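Local structure of uncharacterized protein (Bacteroides ovatus, 3P02) at residues I208-F213 with V277-V282; I176-T181 with A197-E202; I13-Q18 with R145-R150. The protein is of unknown function but probably combines an E-set (immunoglobulin-like) N-terminal domain with a BT_3044-like C-terminal beta domain. All blocks are in the same frame, centred on the assembly; numbering follows the deposited sequence. Where two conformers were deposited one is given.

Interaction 1 of 3, residues I208-F213 with V277-V282; sequences INYKVF and VDYTSV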
ATOM      1  N   ILE A 208      -9.707  -4.769  11.089  1.00  9.97           N
ATOM      2  CA  ILE A 208     -10.434  -3.473  11.167  1.00  9.40           C
ATOM      3  C   ILE A 208     -10.871  -3.155  12.605  1.00 12.31           C
ATOM      4  O   ILE A 208     -10.913  -1.994  12.982  1.00 11.98           O
ATOM      5  CB  ILE A 208     -11.650  -3.475  10.216  1.00 13.55           C
ATOM      6  CG1 ILE A 208     -11.149  -3.522   8.757  1.00 14.28           C
ATOM      7  CG2 ILE A 208     -12.547  -2.239  10.466  1.00 14.56           C
ATOM      8  CD1 ILE A 208     -12.359  -3.719   7.681  1.00 22.12           C
ATOM      9  N   ASN A 209     -11.185  -4.179  13.408  1.00 10.65           N
ATOM     10  CA  ASN A 209     -11.608  -3.955  14.801  1.00  9.51           C
ATOM     11  C   ASN A 209     -10.541  -3.291  15.666  1.00 12.03           C
ATOM     12  O   ASN A 209     -10.860  -2.813  16.759  1.00 11.43           O
ATOM     13  CB  ASN A 209     -11.920  -5.306  15.448  1.00 12.00           C
ATOM     14  CG  ASN A 209     -13.026  -6.026  14.738  1.00 25.95           C
ATOM     15  OD1 ASN A 209     -13.979  -5.402  14.271  1.00 21.57           O
ATOM     16  ND2 ASN A 209     -12.972  -7.345  14.776  1.00 25.19           N
ATOM     17  N   TYR A 210      -9.258  -3.355  15.214  1.00  9.73           N
ATOM     18  CA  TYR A 210      -8.111  -2.916  16.016  1.00  8.82           C
ATOM     19  C   TYR A 210      -7.446  -1.667  15.458  1.00  9.78           C
ATOM     20  O   TYR A 210      -6.344  -1.330  15.861  1.00 10.21           O
ATOM     21  CB  TYR A 210      -7.102  -4.097  16.153  1.00  8.17           C
ATOM     22  CG  TYR A 210      -7.746  -5.182  16.986  1.00  8.44           C
ATOM     23  CD1 TYR A 210      -7.789  -5.082  18.374  1.00  9.41           C
ATOM     24  CD2 TYR A 210      -8.433  -6.242  16.384  1.00  9.53           C
ATOM     25  CE1 TYR A 210      -8.513  -5.984  19.144  1.00 10.69           C
ATOM     26  CE2 TYR A 210      -9.159  -7.159  17.151  1.00  9.86           C
ATOM     27  CZ  TYR A 210      -9.178  -7.034  18.531  1.00 11.54           C
ATOM     28  OH  TYR A 210      -9.898  -7.925  19.291  1.00 10.67           O
ATOM     29  N   LYS A 211      -8.105  -0.984  14.541  1.00  8.77           N
ATOM     30  CA  LYS A 211      -7.555   0.244  13.964  1.00  8.83           C
ATOM     31  C   LYS A 211      -7.400   1.377  14.990  1.00 10.59           C
ATOM     32  O   LYS A 211      -8.342   1.729  15.721  1.00  9.38           O
ATOM     33  CB  LYS A 211      -8.465   0.737  12.836  1.00 10.07           C
ATOM     34  CG  LYS A 211      -8.348  -0.112  11.567  1.00 12.60           C
ATOM     35  CD  LYS A 211      -9.425   0.227  10.525  1.00 15.27           C
ATOM     36  CE  LYS A 211      -9.248   1.621   9.955  1.00 14.63           C
ATOM     37  NZ  LYS A 211     -10.381   2.003   9.058  1.00 18.41           N
ATOM     38  N   VAL A 212      -6.194   1.948  15.025  1.00  8.60           N
ATOM     39  CA  VAL A 212      -5.877   3.100  15.879  1.00  8.26           C
ATOM     40  C   VAL A 212      -5.387   4.195  14.952  1.00 10.09           C
ATOM     41  O   VAL A 212      -4.430   3.982  14.198  1.00  9.25           O
ATOM     42  CB  VAL A 212      -4.847   2.761  16.980  1.00  9.83           C
ATOM     43  CG1 VAL A 212      -4.489   4.031  17.759  1.00  9.39           C
ATOM     44  CG2 VAL A 212      -5.394   1.680  17.918  1.00  9.68           C
ATOM     45  N   PHE A 213      -6.062   5.338  14.982  1.00  7.73           N
ATOM     46  CA  PHE A 213      -5.755   6.451  14.103  1.00  7.25           C
ATOM     47  C   PHE A 213      -4.781   7.407  14.751  1.00  8.39           C
ATOM     48  O   PHE A 213      -4.847   7.646  15.961  1.00  8.91           O
ATOM     49  CB  PHE A 213      -7.036   7.206  13.747  1.00  8.71           C
ATOM     50  CG  PHE A 213      -8.050   6.421  12.939  1.00  9.95           C
ATOM     51  CD1 PHE A 213      -8.969   5.578  13.570  1.00 12.01           C
ATOM     52  CD2 PHE A 213      -8.063   6.496  11.552  1.00 11.82           C
ATOM     53  CE1 PHE A 213      -9.871   4.799  12.816  1.00 12.33           C
ATOM     54  CE2 PHE A 213      -8.973   5.737  10.799  1.00 15.02           C
ATOM     55  CZ  PHE A 213      -9.876   4.903  11.436  1.00 12.92           C
ATOM     56  N   VAL A 277      -8.870  -3.428  24.448  1.00  9.20           N
ATOM     57  CA  VAL A 277      -9.261  -4.793  24.738  0.50  9.09           C
ATOM     58  C   VAL A 277      -9.164  -5.648  23.471  1.00 11.75           C
ATOM     59  O   VAL A 277      -9.623  -5.209  22.400  1.00 11.27           O
ATOM     60  CB  VAL A 277     -10.714  -4.779  25.303  0.50 13.51           C
ATOM     61  CG1 VAL A 277     -11.265  -6.188  25.482  0.50 13.64           C
ATOM     62  CG2 VAL A 277     -10.789  -4.003  26.617  0.50 13.18           C
ATOM     63  N   ASP A 278      -8.626  -6.856  23.606  1.00  9.99           N
ATOM     64  CA  ASP A 278      -8.615  -7.842  22.547  1.00  9.78           C
ATOM     65  C   ASP A 278      -9.809  -8.746  22.871  1.00 12.31           C
ATOM     66  O   ASP A 278      -9.749  -9.534  23.828  1.00 14.01           O
ATOM     67  CB  ASP A 278      -7.295  -8.610  22.508  1.00 10.34           C
ATOM     68  CG  ASP A 278      -7.275  -9.728  21.483  1.00 12.30           C
ATOM     69  OD1 ASP A 278      -8.386 -10.186  21.053  1.00 13.96           O
ATOM     70  OD2 ASP A 278      -6.168 -10.166  21.111  1.00 16.37           O
ATOM     71  N   TYR A 279     -10.919  -8.586  22.147  1.00  9.74           N
ATOM     72  CA  TYR A 279     -12.130  -9.353  22.446  1.00 10.26           C
ATOM     73  C   TYR A 279     -12.375 -10.447  21.393  1.00 13.63           C
ATOM     74  O   TYR A 279     -13.474 -10.997  21.328  1.00 13.97           O
ATOM     75  CB  TYR A 279     -13.340  -8.377  22.554  1.00 10.27           C
ATOM     76  CG  TYR A 279     -13.642  -7.629  21.268  1.00 10.66           C
ATOM     77  CD1 TYR A 279     -12.936  -6.476  20.924  1.00 11.55           C
ATOM     78  CD2 TYR A 279     -14.655  -8.059  20.406  1.00 10.85           C
ATOM     79  CE1 TYR A 279     -13.182  -5.812  19.726  1.00 11.72           C
ATOM     80  CE2 TYR A 279     -14.941  -7.374  19.231  1.00 11.08           C
ATOM     81  CZ  TYR A 279     -14.208  -6.244  18.898  1.00 11.11           C
ATOM     82  OH  TYR A 279     -14.466  -5.570  17.722  1.00 11.58           O
ATOM     83  N   THR A 280     -11.355 -10.754  20.536  1.00 11.27           N
ATOM     84  CA  THR A 280     -11.581 -11.725  19.460  1.00 13.27           C
ATOM     85  C   THR A 280     -10.533 -12.841  19.389  1.00 18.72           C
ATOM     86  O   THR A 280     -10.841 -13.863  18.770  1.00 18.72           O
ATOM     87  CB  THR A 280     -11.643 -10.998  18.087  1.00 13.05           C
ATOM     88  OG1 THR A 280     -10.459 -10.213  17.921  1.00 11.67           O
ATOM     89  CG2 THR A 280     -12.868 -10.073  17.957  1.00 14.23           C
ATOM     90  N   SER A 281      -9.322 -12.671  19.967  1.00 15.58           N
ATOM     91  CA  SER A 281      -8.278 -13.729  19.885  1.00 16.03           C
ATOM     92  C   SER A 281      -8.633 -14.988  20.640  1.00 20.05           C
ATOM     93  O   SER A 281      -8.304 -16.096  20.185  1.00 19.76           O
ATOM     94  CB  SER A 281      -6.956 -13.242  20.474  1.00 17.05           C
ATOM     95  OG  SER A 281      -6.367 -12.275  19.636  1.00 24.80           O
ATOM     96  N   VAL A 282      -9.170 -14.809  21.861  1.00 15.68           N
ATOM     97  CA  VAL A 282      -9.423 -15.922  22.750  1.00 16.78           C
ATOM     98  C   VAL A 282     -10.901 -16.216  22.740  1.00 22.70           C
ATOM     99  O   VAL A 282     -11.700 -15.343  23.087  1.00 19.55           O
ATOM    100  CB  VAL A 282      -8.899 -15.696  24.204  1.00 22.15           C
ATOM    101  CG1 VAL A 282      -9.185 -16.905  25.096  1.00 21.66           C
ATOM    102  CG2 VAL A 282      -7.411 -15.363  24.221  1.00 22.87           C
TER
HETATM  103  O   HOH W   1     -16.569  -6.172  16.300  1.00 21.19           O
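The phenol oxygen of Tyr-210 is held by two groups of the Asx turn that starts at Asp-278. Tyr-210 OH donates to Thr-280 OG1 at 2.7 Å, the two side chains meeting tip to tip, and it accepts a weak, bent bond from Tyr-279 N at 3.1 Å (133° at the hydrogen). The turn lies at the end region of strand 262-278 of the large antiparallel sheet, while Tyr-210 lies between a short 3-10 segment and strand 211-220. Tyrosine suits the place because its long, rigid ring carries one hydroxyl that can both give and receive. Along the ring's edge, Tyr-210 CE1 lies 3.5 Å from Val-277 O.

Asp-278 closes the turn whose amide and hydroxyl Tyr-210 meets. Its OD1 accepts from two backbone amides, Ser-281 N at 2.9 Å and Thr-280 N at 3.1 Å, the latter nearly in line with the C-O bond. The other oxygen, OD2, takes the hydroxyl of Ser-281 through its syn lone pair (OD2 to OG 2.6 Å). Aspartate is short enough to close these bonds onto its own chain. OD2 also forms a salt bridge with Arg-200, whose guanidinium makes a cation-pi contact with Tyr-210; Thr-280 OG1 is further held by Asp-206.

Tyr-279 flanks this arrangement. Its ring is inclined by 34° to that of Tyr-210, an oblique pairing, and Thr-280 CG2 lies over one face toward the rim. The side chain crosses Asn-209 at about a right angle, with Tyr-279 OH 3.3 Å from Asn-209 CG. Asn-236 ND2 is hydrogen-bonded to that hydroxyl, and a water in the plane of the ring lies 2.6 Å from Tyr-279 OH and is weakly bonded to Asn-209 OD1.

Interaction 2 of 3, residues I176-T181 with A197-E202; sequences IKFSST and AGQRTE. With EDO (1,2-ethanediol), chain D.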
ATOM      1  N   ILE A 176       6.176  -7.276  29.715  1.00 12.49           N
ATOM      2  CA  ILE A 176       5.994  -7.284  28.251  1.00 12.02           C
ATOM      3  C   ILE A 176       5.298  -8.574  27.803  1.00 13.83           C
ATOM      4  O   ILE A 176       5.708  -9.689  28.173  1.00 15.56           O
ATOM      5  CB  ILE A 176       7.319  -7.039  27.481  1.00 16.03           C
ATOM      6  CG1 ILE A 176       7.994  -5.734  27.987  1.00 16.55           C
ATOM      7  CG2 ILE A 176       7.067  -6.947  25.955  1.00 17.28           C
ATOM      8  CD1 ILE A 176       9.454  -5.522  27.504  1.00 26.54           C
ATOM      9  N   LYS A 177       4.195  -8.393  27.054  1.00 10.95           N
ATOM     10  CA  LYS A 177       3.362  -9.481  26.531  1.00 10.33           C
ATOM     11  C   LYS A 177       3.527  -9.616  25.032  1.00 14.37           C
ATOM     12  O   LYS A 177       3.463 -10.728  24.499  1.00 15.29           O
ATOM     13  CB  LYS A 177       1.882  -9.274  26.901  1.00 12.32           C
ATOM     14  CG  LYS A 177       1.658  -9.327  28.422  1.00 11.54           C
ATOM     15  CD  LYS A 177       1.947 -10.712  28.993  1.00 13.46           C
ATOM     16  CE  LYS A 177       2.079 -10.654  30.500  1.00 21.65           C
ATOM     17  NZ  LYS A 177       2.510 -11.985  31.033  1.00 24.36           N
ATOM     18  N   PHE A 178       3.725  -8.495  24.337  1.00 10.06           N
ATOM     19  CA  PHE A 178       3.919  -8.554  22.898  1.00  8.69           C
ATOM     20  C   PHE A 178       4.546  -7.265  22.371  1.00 12.53           C
ATOM     21  O   PHE A 178       4.402  -6.203  22.985  1.00 11.96           O
ATOM     22  CB  PHE A 178       2.581  -8.818  22.156  1.00 10.05           C
ATOM     23  CG  PHE A 178       1.552  -7.720  22.308  1.00 10.49           C
ATOM     24  CD1 PHE A 178       1.512  -6.647  21.414  1.00 11.38           C
ATOM     25  CD2 PHE A 178       0.587  -7.784  23.312  1.00 13.51           C
ATOM     26  CE1 PHE A 178       0.549  -5.639  21.547  1.00 12.09           C
ATOM     27  CE2 PHE A 178      -0.367  -6.773  23.452  1.00 14.18           C
ATOM     28  CZ  PHE A 178      -0.394  -5.717  22.558  1.00 12.90           C
ATOM     29  N   SER A 179       5.157  -7.357  21.183  1.00 12.25           N
ATOM     30  CA  SER A 179       5.634  -6.209  20.406  1.00 10.59           C
ATOM     31  C   SER A 179       5.884  -6.704  18.990  1.00 12.21           C
ATOM     32  O   SER A 179       6.024  -7.917  18.773  1.00 12.06           O
ATOM     33  CB  SER A 179       6.874  -5.523  20.992  1.00 11.64           C
ATOM     34  OG  SER A 179       8.016  -6.363  20.891  1.00 13.95           O
ATOM     35  N   SER A 180       5.987  -5.768  18.047  1.00  9.65           N
ATOM     36  CA  SER A 180       6.241  -6.106  16.644  1.00  9.99           C
ATOM     37  C   SER A 180       7.417  -5.319  16.147  1.00 12.33           C
ATOM     38  O   SER A 180       7.462  -4.104  16.379  1.00 11.30           O
ATOM     39  CB  SER A 180       5.007  -5.787  15.803  1.00 13.19           C
ATOM     40  OG  SER A 180       3.873  -6.502  16.280  1.00 13.83           O
ATOM     41  N   THR A 181       8.344  -5.969  15.424  1.00  9.68           N
ATOM     42  CA  THR A 181       9.526  -5.262  14.919  0.50  9.40           C
ATOM     43  C   THR A 181       9.130  -4.194  13.921  1.00 11.02           C
ATOM     44  O   THR A 181       9.779  -3.127  13.889  1.00 10.01           O
ATOM     45  CB  THR A 181      10.568  -6.209  14.296  0.50 18.68           C
ATOM     46  OG1 THR A 181      10.005  -6.868  13.170  0.50 21.53           O
ATOM     47  CG2 THR A 181      11.119  -7.209  15.277  0.50 16.77           C
ATOM     48  N   ALA A 197      -3.758  -2.123  16.580  1.00  8.77           N
ATOM     49  CA  ALA A 197      -3.366  -2.521  17.913  1.00  8.18           C
ATOM     50  C   ALA A 197      -3.288  -4.070  18.017  1.00 10.34           C
ATOM     51  O   ALA A 197      -3.810  -4.786  17.142  1.00 10.17           O
ATOM     52  CB  ALA A 197      -4.385  -1.993  18.926  1.00  8.99           C
ATOM     53  N   GLY A 198      -2.682  -4.562  19.110  1.00 10.06           N
ATOM     54  CA  GLY A 198      -2.683  -5.996  19.412  1.00 10.54           C
ATOM     55  C   GLY A 198      -2.060  -6.949  18.417  1.00 14.52           C
ATOM     56  O   GLY A 198      -2.561  -8.070  18.229  1.00 14.58           O
ATOM     57  N   GLN A 199      -0.956  -6.514  17.798  1.00 12.07           N
ATOM     58  CA  GLN A 199      -0.152  -7.284  16.836  1.00 13.24           C
ATOM     59  C   GLN A 199      -0.883  -7.564  15.518  1.00 16.54           C
ATOM     60  O   GLN A 199      -0.369  -8.312  14.683  1.00 16.70           O
ATOM     61  CB  GLN A 199       0.374  -8.594  17.446  1.00 15.61           C
ATOM     62  CG  GLN A 199       1.539  -8.369  18.364  1.00 24.10           C
ATOM     63  CD  GLN A 199       2.275  -9.645  18.649  1.00 32.74           C
ATOM     64  OE1 GLN A 199       1.686 -10.632  19.083  1.00 25.54           O
ATOM     65  NE2 GLN A 199       3.587  -9.628  18.448  1.00 23.51           N
ATOM     66  N   ARG A 200      -2.032  -6.910  15.289  1.00 11.13           N
ATOM     67  CA  ARG A 200      -2.747  -7.111  14.029  1.00 11.22           C
ATOM     68  C   ARG A 200      -1.946  -6.509  12.861  1.00 13.99           C
ATOM     69  O   ARG A 200      -1.151  -5.567  13.014  1.00 11.73           O
ATOM     70  CB  ARG A 200      -4.175  -6.512  14.085  1.00  9.42           C
ATOM     71  CG  ARG A 200      -5.276  -7.490  14.547  1.00 11.06           C
ATOM     72  CD  ARG A 200      -4.994  -8.093  15.923  1.00 13.67           C
ATOM     73  NE  ARG A 200      -6.119  -8.891  16.383  1.00 14.78           N
ATOM     74  CZ  ARG A 200      -6.276  -9.306  17.638  1.00 16.56           C
ATOM     75  NH1 ARG A 200      -5.334  -9.067  18.550  1.00 14.84           N
ATOM     76  NH2 ARG A 200      -7.352  -9.995  17.983  1.00 15.37           N
ATOM     77  N   THR A 201      -2.142  -7.081  11.674  1.00 10.85           N
ATOM     78  CA  THR A 201      -1.500  -6.622  10.442  1.00  9.43           C
ATOM     79  C   THR A 201      -2.526  -6.763   9.330  1.00 10.07           C
ATOM     80  O   THR A 201      -3.614  -7.312   9.558  1.00  9.11           O
ATOM     81  CB  THR A 201      -0.226  -7.466  10.098  1.00 15.08           C
ATOM     82  OG1 THR A 201      -0.674  -8.759   9.670  1.00 11.74           O
ATOM     83  CG2 THR A 201       0.781  -7.620  11.277  1.00 13.52           C
ATOM     84  N   GLU A 202      -2.115  -6.444   8.095  1.00  9.02           N
ATOM     85  CA  GLU A 202      -2.910  -6.649   6.890  1.00  9.53           C
ATOM     86  C   GLU A 202      -3.362  -8.135   6.748  1.00 13.49           C
ATOM     87  O   GLU A 202      -4.346  -8.397   6.065  1.00 15.48           O
ATOM     88  CB  GLU A 202      -2.078  -6.210   5.667  1.00 12.56           C
ATOM     89  CG  GLU A 202      -0.803  -7.026   5.461  1.00 20.12           C
ATOM     90  CD  GLU A 202      -0.029  -6.732   4.187  1.00 47.53           C
ATOM     91  OE1 GLU A 202      -0.643  -6.286   3.191  1.00 37.41           O
ATOM     92  OE2 GLU A 202       1.201  -6.962   4.185  1.00 46.83           O
TER
HETATM   93  C1  EDO D   3      -2.437 -10.597  20.467  1.00 50.21           C
HETATM   94  O1  EDO D   3      -2.388 -10.475  19.041  1.00 52.36           O
HETATM   95  C2  EDO D   3      -1.160 -10.047  21.091  1.00 48.52           C
HETATM   96  O2  EDO D   3      -0.105 -11.011  20.970  1.00 51.03           O
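Gln-199 reaches across to the chain around Phe-178 with an extended side chain, and nearly every atom of it has a neighbour. At the base, CB is near one hydroxyl of a bound 1,2-ethanediol, probably taken up from the crystallisation liquor. The first torsion (chi1 -77°) sets CG anti to the carbonyl carbon. There Gln-199 CG touches Phe-178 CD1 at 3.5 Å and also Ser-180 OG at 3.6 Å. The amide carbon follows, with Gln-199 CD 3.6 Å from Phe-178 CB, as the two side chains run alongside each other in opposing senses. At the tip the branches part. Gln-199 NE2 gives a weak, bent bond to Ser-179 O (3.0 Å, 127°), whereas Gln-199 OE1 accepts from O2 of the diol at 2.6 Å. Glutamine suits this place because its methylenes can lie against an aromatic ring while its amide both donates and accepts.

The backbone that carries Gln-199 is a type I' beta turn from Ala-197 to Arg-200, entered from strand 192-196, and it faces the weakly bonded edge strand 176-178, where a classic beta bulge sets Lys-177 and Phe-178 against the single residue Gly-168. Both central residues of the turn have positive phi. Glycine tolerates this readily at Gly-198, where a CB would also crowd Arg-200 NH1. Gly-198 CA lies 3.9 Å from Phe-178 CE1. Gly-198 O accepts from O1 of the diol and from the guanidinium, Arg-200 NH1 to Gly-198 O being 3.0 Å and fairly straight (159°). Diol C2 rests over one face of the Phe-178 ring, toward the rim and 3.6 Å above its plane.

Interaction 3 of 3, residues I13-Q18 with R145-R150; sequences ISFKTQ and RTAVLR
Arg-145 and Ile-13 supply the direct polar bond of this buried contact: Arg-145 NH1 donates to Ile-13 O at 2.9 Å, clearly bent at the hydrogen. The donor stands above the carbonyl plane, 67° out of it. The arginine bends at its second torsion (chi2 -54°), which brings Arg-145 CD to 3.3 Å from the same Ile-13 O, and Ser-14 CB packs loosely against NH1. Arginine suits the position because a long side chain with several donors can serve two carbonyls: NH2 is bonded to Phe-9 O. An alanine here would probably leave Ile-13 O and Phe-9 O without these donors and open a gap beside Ser-14.

A second polar link runs through a water, which lies 3.2 Å from Thr-17 OG1 and accepts from Val-148 N.

Residues 13-15 and 145-147 run nearly in the same direction, 19° apart. Strand 13-15, an outer strand of a four-stranded antiparallel sheet in the DUF4973 (E-set clan) range, comes alongside the start of strand 146-154, which belongs to a mixed sheet and to the BT_3044-like range; Phe-15 also bonds through its backbone to Tyr-144.

Apolar packing centres on Phe-15, whose side chain heads for the opposite strand. Phe-15 CD2 meets Ala-147 CB at 3.7 Å, where alanine's small methyl lets the ring come close to the backbone. The same CD2 approaches Arg-145 O at 3.5 Å, while Thr-146 C lies at the ring's edge.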
ATOM      1  N   ILE A  13       0.323  -8.867 -28.846  1.00 19.58           N
ATOM      2  CA  ILE A  13       0.616  -7.786 -27.911  1.00 17.16           C
ATOM      3  C   ILE A  13       0.524  -8.240 -26.465  1.00 18.17           C
ATOM      4  O   ILE A  13      -0.296  -9.083 -26.129  1.00 16.47           O
ATOM      5  CB  ILE A  13      -0.349  -6.643 -28.255  1.00 19.40           C
ATOM      6  CG1 ILE A  13      -0.110  -6.203 -29.740  1.00 20.90           C
ATOM      7  CG2 ILE A  13      -0.214  -5.454 -27.295  1.00 18.29           C
ATOM      8  CD1 ILE A  13      -1.182  -5.548 -30.330  1.00 29.36           C
ATOM      9  N   SER A  14       1.397  -7.693 -25.613  1.00 14.69           N
ATOM     10  CA  SER A  14       1.429  -8.075 -24.212  1.00 14.98           C
ATOM     11  C   SER A  14       1.772  -6.892 -23.338  1.00 17.10           C
ATOM     12  O   SER A  14       2.132  -5.826 -23.856  1.00 17.74           O
ATOM     13  CB  SER A  14       2.472  -9.166 -24.007  1.00 18.61           C
ATOM     14  OG  SER A  14       3.761  -8.691 -24.351  1.00 23.13           O
ATOM     15  N   PHE A  15       1.730  -7.101 -22.015  1.00 13.60           N
ATOM     16  CA  PHE A  15       2.171  -6.088 -21.074  1.00 12.24           C
ATOM     17  C   PHE A  15       3.581  -6.386 -20.608  1.00 18.26           C
ATOM     18  O   PHE A  15       3.976  -7.558 -20.514  1.00 17.53           O
ATOM     19  CB  PHE A  15       1.250  -5.999 -19.854  1.00 12.83           C
ATOM     20  CG  PHE A  15      -0.107  -5.433 -20.129  1.00 13.16           C
ATOM     21  CD1 PHE A  15      -0.253  -4.150 -20.664  1.00 15.96           C
ATOM     22  CD2 PHE A  15      -1.255  -6.180 -19.863  1.00 13.29           C
ATOM     23  CE1 PHE A  15      -1.524  -3.615 -20.902  1.00 16.45           C
ATOM     24  CE2 PHE A  15      -2.525  -5.623 -20.058  1.00 14.39           C
ATOM     25  CZ  PHE A  15      -2.650  -4.350 -20.583  1.00 14.22           C
ATOM     26  N   LYS A  16       4.316  -5.314 -20.261  1.00 16.79           N
ATOM     27  CA  LYS A  16       5.694  -5.437 -19.830  1.00 20.00           C
ATOM     28  C   LYS A  16       5.816  -4.866 -18.465  1.00 25.72           C
ATOM     29  O   LYS A  16       5.946  -3.644 -18.286  1.00 23.75           O
ATOM     30  CB  LYS A  16       6.647  -4.727 -20.814  1.00 24.47           C
ATOM     31  N   THR A  17       5.700  -5.755 -17.489  1.00 26.33           N
ATOM     32  CA  THR A  17       5.850  -5.434 -16.081  1.00 28.65           C
ATOM     33  C   THR A  17       6.699  -6.503 -15.416  1.00 37.01           C
ATOM     34  O   THR A  17       6.847  -7.606 -15.955  1.00 36.33           O
ATOM     35  CB  THR A  17       4.471  -5.331 -15.358  1.00 39.23           C
ATOM     36  OG1 THR A  17       3.705  -6.530 -15.544  1.00 42.38           O
ATOM     37  CG2 THR A  17       3.684  -4.113 -15.759  1.00 36.81           C
ATOM     38  N   GLN A  18       7.270  -6.160 -14.255  0.50 36.14           N
ATOM     39  CA  GLN A  18       8.044  -7.053 -13.394  0.50 36.91           C
ATOM     40  C   GLN A  18       7.218  -7.239 -12.092  0.50 41.25           C
ATOM     41  O   GLN A  18       7.451  -6.518 -11.117  0.50 40.96           O
ATOM     42  CB  GLN A  18       9.491  -6.528 -13.146  0.50 38.51           C
ATOM     43  CG  GLN A  18       9.632  -5.059 -12.693  0.50 48.93           C
ATOM     44  CD  GLN A  18      10.477  -4.912 -11.443  0.50 64.80           C
ATOM     45  OE1 GLN A  18      10.138  -5.413 -10.365  0.50 61.80           O
ATOM     46  NE2 GLN A  18      11.584  -4.188 -11.545  0.50 52.02           N
ATOM     47  N   ARG A 145      -0.547 -11.536 -21.240  1.00 13.80           N
ATOM     48  CA  ARG A 145      -1.655 -10.738 -21.761  1.00 13.02           C
ATOM     49  C   ARG A 145      -2.346  -9.913 -20.671  1.00 13.60           C
ATOM     50  O   ARG A 145      -3.019  -8.940 -21.013  1.00 14.32           O
ATOM     51  CB  ARG A 145      -2.739 -11.619 -22.423  1.00 12.76           C
ATOM     52  CG  ARG A 145      -2.277 -12.512 -23.539  1.00 14.84           C
ATOM     53  CD  ARG A 145      -1.547 -11.806 -24.663  1.00 15.54           C
ATOM     54  NE  ARG A 145      -1.219 -12.846 -25.639  1.00 16.23           N
ATOM     55  CZ  ARG A 145      -0.171 -12.843 -26.450  1.00 22.07           C
ATOM     56  NH1 ARG A 145       0.670 -11.809 -26.459  1.00 18.77           N
ATOM     57  NH2 ARG A 145       0.075 -13.893 -27.225  1.00 17.19           N
ATOM     58  N   THR A 146      -2.179 -10.287 -19.400  1.00 10.53           N
ATOM     59  CA  THR A 146      -2.863  -9.683 -18.253  1.00 10.91           C
ATOM     60  C   THR A 146      -1.878  -9.161 -17.202  1.00 15.48           C
ATOM     61  O   THR A 146      -0.956  -9.866 -16.793  1.00 15.90           O
ATOM     62  CB  THR A 146      -3.831 -10.740 -17.667  1.00 14.62           C
ATOM     63  OG1 THR A 146      -4.772 -11.038 -18.700  1.00 15.20           O
ATOM     64  CG2 THR A 146      -4.602 -10.245 -16.443  1.00 14.23           C
ATOM     65  N   ALA A 147      -2.107  -7.920 -16.757  1.00 11.34           N
ATOM     66  CA  ALA A 147      -1.352  -7.262 -15.688  1.00 11.28           C
ATOM     67  C   ALA A 147      -2.289  -7.015 -14.501  1.00 13.43           C
ATOM     68  O   ALA A 147      -3.486  -6.734 -14.702  1.00 14.05           O
ATOM     69  CB  ALA A 147      -0.799  -5.926 -16.196  1.00 11.83           C
ATOM     70  N   VAL A 148      -1.785  -7.169 -13.274  1.00  9.75           N
ATOM     71  CA  VAL A 148      -2.610  -6.902 -12.097  1.00  9.67           C
ATOM     72  C   VAL A 148      -1.930  -5.783 -11.329  1.00 11.97           C
ATOM     73  O   VAL A 148      -0.803  -5.972 -10.862  1.00 12.11           O
ATOM     74  CB  VAL A 148      -2.846  -8.135 -11.212  1.00 12.50           C
ATOM     75  CG1 VAL A 148      -3.740  -7.749 -10.024  1.00 12.32           C
ATOM     76  CG2 VAL A 148      -3.475  -9.261 -12.017  1.00 12.63           C
ATOM     77  N   LEU A 149      -2.601  -4.631 -11.191  1.00 10.12           N
ATOM     78  CA  LEU A 149      -1.996  -3.475 -10.544  1.00  9.43           C
ATOM     79  C   LEU A 149      -2.554  -3.274  -9.158  1.00 11.94           C
ATOM     80  O   LEU A 149      -3.778  -3.261  -8.993  1.00 11.87           O
ATOM     81  CB  LEU A 149      -2.228  -2.204 -11.371  1.00  9.16           C
ATOM     82  CG  LEU A 149      -1.861  -2.290 -12.860  1.00 12.31           C
ATOM     83  CD1 LEU A 149      -2.199  -0.964 -13.531  1.00 13.11           C
ATOM     84  CD2 LEU A 149      -0.344  -2.591 -13.032  1.00 13.58           C
ATOM     85  N   ARG A 150      -1.656  -3.105  -8.171  1.00  8.59           N
ATOM     86  CA  ARG A 150      -2.031  -2.885  -6.774  0.50  9.41           C
ATOM     87  C   ARG A 150      -1.673  -1.462  -6.362  1.00 13.02           C
ATOM     88  O   ARG A 150      -0.476  -1.181  -6.244  1.00 12.92           O
ATOM     89  CB  ARG A 150      -1.293  -3.886  -5.867  0.50 11.45           C
ATOM     90  CG  ARG A 150      -2.108  -4.270  -4.649  0.50 25.51           C
ATOM     91  CD  ARG A 150      -1.291  -4.375  -3.396  0.50 21.76           C
ATOM     92  NE  ARG A 150      -1.974  -3.713  -2.286  0.50 21.06           N
ATOM     93  CZ  ARG A 150      -1.652  -3.863  -1.010  0.50 29.67           C
ATOM     94  NH1 ARG A 150      -0.658  -4.671  -0.659  0.50 29.32           N
ATOM     95  NH2 ARG A 150      -2.319  -3.209  -0.075  0.50  9.68           N
TER
HETATM   96  O   HOH W   2       1.419  -7.011 -13.387  1.00 28.63           O

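Interactions 1 and 2 are neighbours, their centres about 11 Å apart, and both reach the same ten-stranded sheet. Arg-200 ties them together: from the turn of interaction 2 its NH1 forms a 2.9 Å salt bridge with Asp-278 OD2 of interaction 1. A second join is the probable hydrogen bond between Tyr-210 O and Ala-197 N, 2.8 Å long. The diol lies about 4 Å from the side chain of Asp-278, so the two contacts may border one small pocket, although no active site is known. Interaction 3 is centred about 37 Å from interaction 1 and about 35 Å from interaction 2, which it touches by packing of Arg-150 NH1 on Glu-202 OE1 at 4.2 Å.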